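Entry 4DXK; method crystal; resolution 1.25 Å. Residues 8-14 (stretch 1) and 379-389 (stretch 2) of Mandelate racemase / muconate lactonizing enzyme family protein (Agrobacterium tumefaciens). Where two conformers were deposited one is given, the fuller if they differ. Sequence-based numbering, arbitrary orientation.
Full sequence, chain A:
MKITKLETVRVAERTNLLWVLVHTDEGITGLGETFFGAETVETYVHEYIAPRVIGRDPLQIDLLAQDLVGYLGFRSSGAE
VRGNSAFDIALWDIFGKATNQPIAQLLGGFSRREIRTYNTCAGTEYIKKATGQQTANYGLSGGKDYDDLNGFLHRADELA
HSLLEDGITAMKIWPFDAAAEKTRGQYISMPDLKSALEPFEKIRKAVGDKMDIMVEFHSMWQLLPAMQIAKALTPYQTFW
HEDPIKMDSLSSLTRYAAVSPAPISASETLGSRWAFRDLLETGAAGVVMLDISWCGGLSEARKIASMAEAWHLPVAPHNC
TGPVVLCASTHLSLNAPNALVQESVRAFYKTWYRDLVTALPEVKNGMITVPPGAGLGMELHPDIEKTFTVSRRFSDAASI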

ATOM      1  N   THR A   8      31.418   1.756  39.383  1.00  9.92           N
ATOM      2  CA  THR A   8      30.076   1.211  39.500  1.00 10.18           C
ATOM      3  C   THR A   8      29.764   0.939  40.963  1.00  9.87           C
ATOM      4  O   THR A   8      30.649   0.560  41.736  1.00 10.75           O
ATOM      5  CB  THR A   8      29.911  -0.069  38.685  1.00  9.71           C
ATOM      6  OG1 THR A   8      31.001  -0.956  38.967  1.00 10.89           O
ATOM      7  CG2 THR A   8      29.885   0.248  37.191  1.00 11.13           C
ATOM      8  N   VAL A   9      28.502   1.131  41.337  1.00 10.15           N
ATOM      9  CA  VAL A   9      28.051   0.960  42.713  1.00 10.64           C
ATOM     10  C   VAL A   9      26.786   0.121  42.709  1.00 10.17           C
ATOM     11  O   VAL A   9      25.863   0.374  41.923  1.00 10.58           O
ATOM     12  CB  VAL A   9      27.744   2.320  43.373  1.00 11.35           C
ATOM     13  CG1 VAL A   9      27.330   2.137  44.828  1.00 14.16           C
ATOM     14  CG2 VAL A   9      28.941   3.246  43.279  1.00 14.74           C
ATOM     15  N   ARG A  10      26.754  -0.873  43.592  1.00 10.97           N
ATOM     16  CA  ARG A  10      25.566  -1.684  43.820  1.00 10.33           C
ATOM     17  C   ARG A  10      25.279  -1.746  45.312  1.00 12.47           C
ATOM     18  O   ARG A  10      26.181  -1.559  46.138  1.00 13.08           O
ATOM     19  CB  ARG A  10      25.736  -3.105  43.271  1.00 11.70           C
ATOM     20  CG  ARG A  10      25.789  -3.159  41.752  1.00 12.09           C
ATOM     21  CD  ARG A  10      25.809  -4.582  41.199  1.00 16.43           C
ATOM     22  NE  ARG A  10      27.059  -5.280  41.489  1.00 16.23           N
ATOM     23  CZ  ARG A  10      27.193  -6.238  42.398  1.00 19.31           C
ATOM     24  NH1 ARG A  10      26.147  -6.626  43.119  1.00 21.43           N
ATOM     25  NH2 ARG A  10      28.374  -6.809  42.588  1.00 24.17           N
ATOM     26  N   VAL A  11      24.024  -2.017  45.654  1.00 12.24           N
ATOM     27  CA  VAL A  11      23.634  -2.229  47.045  1.00 14.99           C
ATOM     28  C   VAL A  11      22.841  -3.524  47.182  1.00 15.34           C
ATOM     29  O   VAL A  11      21.936  -3.806  46.392  1.00 15.08           O
ATOM     30  CB  VAL A  11      22.846  -1.031  47.624  1.00 17.32           C
ATOM     31  CG1 VAL A  11      23.719   0.210  47.659  1.00 19.12           C
ATOM     32  CG2 VAL A  11      21.575  -0.766  46.829  1.00 18.75           C
ATOM     33  N   ALA A  12      23.185  -4.321  48.189  1.00 15.87           N
ATOM     34  CA  ALA A  12      22.595  -5.648  48.330  1.00 16.00           C
ATOM     35  C   ALA A  12      21.102  -5.581  48.619  1.00 16.00           C
ATOM     36  O   ALA A  12      20.362  -6.518  48.316  1.00 20.40           O
ATOM     37  CB  ALA A  12      23.313  -6.435  49.421  1.00 19.12           C
ATOM     38  N   GLU A  13      20.669  -4.465  49.195  1.00 15.28           N
ATOM     39  CA  GLU A  13      19.272  -4.295  49.573  1.00 20.77           C
ATOM     40  C   GLU A  13      18.370  -4.021  48.369  1.00 19.85           C
ATOM     41  O   GLU A  13      17.153  -4.212  48.438  1.00 21.68           O
ATOM     42  CB  GLU A  13      19.139  -3.169  50.599  1.00 19.55           C
ATOM     43  CG  GLU A  13      19.707  -3.501  51.983  1.00 21.75           C
ATOM     44  CD  GLU A  13      21.226  -3.367  52.089  1.00 18.86           C
ATOM     45  OE1 GLU A  13      21.870  -2.836  51.160  1.00 17.25           O
ATOM     46  OE2 GLU A  13      21.784  -3.799  53.122  1.00 22.39           O
ATOM     47  N   ARG A  14      18.969  -3.576  47.266  1.00 16.10           N
ATOM     48  CA  ARG A  14      18.223  -3.265  46.050  1.00 17.54           C
ATOM     49  C   ARG A  14      18.957  -3.834  44.847  1.00 13.95           C
ATOM     50  O   ARG A  14      19.624  -3.093  44.125  1.00 13.46           O
ATOM     51  CB  ARG A  14      18.065  -1.746  45.898  1.00 18.96           C
ATOM     52  CG  ARG A  14      16.912  -1.168  46.697  1.00 34.55           C
ATOM     53  CD  ARG A  14      15.714  -2.087  46.522  1.00 34.75           C
ATOM     54  NE  ARG A  14      14.497  -1.691  47.224  1.00 43.78           N
ATOM     55  CZ  ARG A  14      14.398  -1.505  48.537  1.00 41.53           C
ATOM     56  NH1 ARG A  14      15.453  -1.636  49.332  1.00 40.73           N
ATOM     57  NH2 ARG A  14      13.229  -1.178  49.063  1.00 42.08           N
ATOM     58  N   GLU A 379      23.382  13.949  44.179  0.60 10.75           N
ATOM     59  CA  GLU A 379      24.560  13.087  44.240  0.60 15.35           C
ATOM     60  C   GLU A 379      24.213  11.858  45.089  0.60 12.45           C
ATOM     61  O   GLU A 379      23.187  11.851  45.762  0.60 12.69           O
ATOM     62  CB  GLU A 379      25.734  13.838  44.882  0.60 17.19           C
ATOM     63  CG  GLU A 379      26.394  14.909  44.003  0.60 15.03           C
ATOM     64  CD  GLU A 379      25.529  16.149  43.791  0.60 19.29           C
ATOM     65  OE1 GLU A 379      24.878  16.607  44.757  0.60 20.88           O
ATOM     66  OE2 GLU A 379      25.506  16.673  42.655  0.60 20.05           O
ATOM     67  N   LEU A 380      25.043  10.817  45.052  1.00 13.37           N
ATOM     68  CA  LEU A 380      24.887   9.723  46.003  1.00 14.39           C
ATOM     69  C   LEU A 380      25.056  10.277  47.414  1.00 14.04           C
ATOM     70  O   LEU A 380      25.875  11.179  47.664  1.00 15.44           O
ATOM     71  CB  LEU A 380      25.883   8.591  45.746  1.00 16.56           C
ATOM     72  CG  LEU A 380      25.604   7.726  44.516  1.00 17.67           C
ATOM     73  CD1 LEU A 380      26.570   6.559  44.465  1.00 20.46           C
ATOM     74  CD2 LEU A 380      24.172   7.222  44.503  1.00 17.90           C
ATOM     75  N   HIS A 381      24.251   9.754  48.328  1.00 16.27           N
ATOM     76  CA  HIS A 381      24.242  10.232  49.701  1.00 18.62           C
ATOM     77  C   HIS A 381      25.601   9.953  50.344  1.00 18.22           C
ATOM     78  O   HIS A 381      26.184   8.892  50.113  1.00 20.57           O
ATOM     79  CB  HIS A 381      23.129   9.520  50.472  1.00 21.90           C
ATOM     80  CG  HIS A 381      22.703  10.225  51.721  1.00 22.95           C
ATOM     81  ND1 HIS A 381      23.457  10.214  52.874  1.00 22.66           N
ATOM     82  CD2 HIS A 381      21.592  10.946  52.004  1.00 24.13           C
ATOM     83  CE1 HIS A 381      22.833  10.906  53.813  1.00 26.56           C
ATOM     84  NE2 HIS A 381      21.697  11.357  53.311  1.00 25.43           N
ATOM     85  N   PRO A 382      26.129  10.905  51.136  1.00 19.50           N
ATOM     86  CA  PRO A 382      27.419  10.636  51.785  1.00 19.82           C
ATOM     87  C   PRO A 382      27.332   9.415  52.695  1.00 21.42           C
ATOM     88  O   PRO A 382      26.254   9.145  53.233  1.00 22.99           O
ATOM     89  CB  PRO A 382      27.692  11.914  52.593  1.00 26.31           C
ATOM     90  CG  PRO A 382      26.388  12.642  52.653  1.00 34.14           C
ATOM     91  CD  PRO A 382      25.646  12.270  51.406  1.00 22.77           C
ATOM     92  N   ASP A 383      28.453   8.715  52.853  1.00 28.51           N
ATOM     93  CA  ASP A 383      28.529   7.401  53.503  1.00 34.59           C
ATOM     94  C   ASP A 383      27.268   6.545  53.412  1.00 29.32           C
ATOM     95  O   ASP A 383      26.643   6.224  54.424  1.00 34.94           O
ATOM     96  CB  ASP A 383      29.031   7.481  54.949  1.00 42.24           C
ATOM     97  CG  ASP A 383      29.870   6.266  55.330  1.00 42.58           C
ATOM     98  OD1 ASP A 383      30.873   5.997  54.635  1.00 49.22           O
ATOM     99  OD2 ASP A 383      29.519   5.566  56.301  1.00 50.34           O
ATOM    100  N   ILE A 384      26.884   6.174  52.190  0.57 26.71           N
ATOM    101  CA  ILE A 384      25.754   5.264  51.996  0.57 25.38           C
ATOM    102  C   ILE A 384      26.076   3.902  52.593  0.57 26.04           C
ATOM    103  O   ILE A 384      25.183   3.077  52.801  0.57 29.76           O
ATOM    104  CB  ILE A 384      25.413   5.055  50.509  0.57 26.30           C
ATOM    105  CG1 ILE A 384      26.694   4.900  49.687  0.57 19.41           C
ATOM    106  CG2 ILE A 384      24.554   6.192  49.991  0.57 20.92           C
ATOM    107  CD1 ILE A 384      26.475   4.301  48.319  0.57 20.04           C
ATOM    108  N   GLU A 385      27.358   3.672  52.866  1.00 23.88           N
ATOM    109  CA  GLU A 385      27.795   2.424  53.495  1.00 33.74           C
ATOM    110  C   GLU A 385      27.192   2.218  54.889  1.00 34.30           C
ATOM    111  O   GLU A 385      27.255   1.117  55.435  1.00 38.07           O
ATOM    112  CB  GLU A 385      29.326   2.383  53.616  1.00 32.12           C
ATOM    113  CG  GLU A 385      30.094   2.106  52.322  1.00 32.45           C
ATOM    114  CD  GLU A 385      30.427   3.371  51.549  1.00 41.09           C
ATOM    115  OE1 GLU A 385      29.897   4.442  51.912  1.00 43.91           O
ATOM    116  OE2 GLU A 385      31.223   3.294  50.586  1.00 46.41           O
ATOM    117  N   LYS A 386      26.623   3.273  55.468  1.00 25.67           N
ATOM    118  CA  LYS A 386      26.020   3.184  56.799  1.00 28.43           C
ATOM    119  C   LYS A 386      24.607   2.610  56.748  1.00 33.75           C
ATOM    120  O   LYS A 386      24.130   2.020  57.718  1.00 40.66           O
ATOM    121  CB  LYS A 386      25.995   4.559  57.476  1.00 28.17           C
ATOM    122  CG  LYS A 386      27.264   4.896  58.247  1.00 46.37           C
ATOM    123  CD  LYS A 386      27.250   6.323  58.781  1.00 44.27           C
ATOM    124  CE  LYS A 386      28.661   6.782  59.133  1.00 48.49           C
ATOM    125  NZ  LYS A 386      29.434   5.699  59.806  1.00 52.46           N
ATOM    126  N   THR A 387      23.946   2.784  55.610  1.00 27.24           N
ATOM    127  CA  THR A 387      22.555   2.378  55.457  1.00 23.35           C
ATOM    128  C   THR A 387      22.443   1.136  54.576  1.00 31.32           C
ATOM    129  O   THR A 387      21.552   0.302  54.758  1.00 28.68           O
ATOM    130  CB  THR A 387      21.723   3.522  54.846  1.00 28.93           C
ATOM    131  OG1 THR A 387      21.838   4.687  55.673  1.00 41.09           O
ATOM    132  CG2 THR A 387      20.259   3.133  54.734  1.00 31.40           C
ATOM    133  N   PHE A 388      23.368   1.009  53.633  1.00 21.98           N
ATOM    134  CA  PHE A 388      23.316  -0.066  52.649  1.00 21.18           C
ATOM    135  C   PHE A 388      24.561  -0.948  52.695  1.00 19.22           C
ATOM    136  O   PHE A 388      25.591  -0.576  53.263  1.00 19.99           O
ATOM    137  CB  PHE A 388      23.140   0.508  51.235  1.00 20.43           C
ATOM    138  CG  PHE A 388      21.859   1.270  51.041  1.00 20.40           C
ATOM    139  CD1 PHE A 388      20.694   0.611  50.683  1.00 24.34           C
ATOM    140  CD2 PHE A 388      21.819   2.646  51.217  1.00 19.44           C
ATOM    141  CE1 PHE A 388      19.509   1.307  50.508  1.00 33.05           C
ATOM    142  CE2 PHE A 388      20.643   3.350  51.046  1.00 25.62           C
ATOM    143  CZ  PHE A 388      19.482   2.677  50.694  1.00 25.27           C
ATOM    144  N   THR A 389      24.453  -2.128  52.094  1.00 17.83           N
ATOM    145  CA  THR A 389      25.599  -3.003  51.921  1.00 18.75           C
ATOM    146  C   THR A 389      26.137  -2.733  50.523  1.00 16.01           C
ATOM    147  O   THR A 389      25.597  -3.225  49.523  1.00 15.95           O
ATOM    148  CB  THR A 389      25.199  -4.469  52.058  1.00 17.29           C
ATOM    149  OG1 THR A 389      24.535  -4.665  53.313  1.00 22.19           O
ATOM    150  CG2 THR A 389      26.427  -5.364  51.991  1.00 23.37           C
TER

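The apolar centre of this contact is formed by Val9 and Val11 of the strand in stretch 1. Alternate residues of a strand point the same way, so both valines direct their CA-to-CB bonds toward stretch 2. Arg10, between them, points away. Both valines are buried.

Val11 meets Phe388, with Val11 CG1 3.6 Å from Phe388 CB. Phe388 is itself buried, and its CA-to-CB bond points toward stretch 1. Further along, Val9 packs against two residues. Val9 CG2 lies 4.2 Å from Leu380 CD1, and Val9 CG1 lies 4.2 Å from Ile384 CD1. The valines are short and branched, while Leu380 and Ile384 reach Val9 with their terminal methyl groups. These contacts are purely apolar and need no polar partner.

The backbone of stretch 2 is shaped by a 3-10 segment at 384-386. Ile384 O accepts hydrogen bonds from Thr387 N (3.1 Å) and Phe388 N (2.9 Å). Thr389 follows directly and opens the polar edge.

Here the strand ends in a type I turn from Val11 to Arg14, closed by Arg14 N to Val11 O at 3.1 Å. Ala12 N donates to Thr389 O at 3.0 Å. Thr389 O also lies 3.3 Å from Val11 CA in a CA-H...O contact. Ala12 CB lies 3.8 Å from Thr389 CB.

Glu13 completes the edge. Its carboxylate grips Thr389 twice: Thr389 N donates to Glu13 OE1 at 2.8 Å, nearly linear at 176°, and Thr389 OG1 donates to Glu13 OE2 at 2.9 Å. Threonine suits this place because its hydroxyl supplies the second donor. Glu13 OE1 also sits at the edge of the Phe388 ring, near its plane. Glu13 and Thr389 are both exposed, and this polar clasp borders the buried Val11 and Phe388. In all, the contact buries 380 Å², both sides summed.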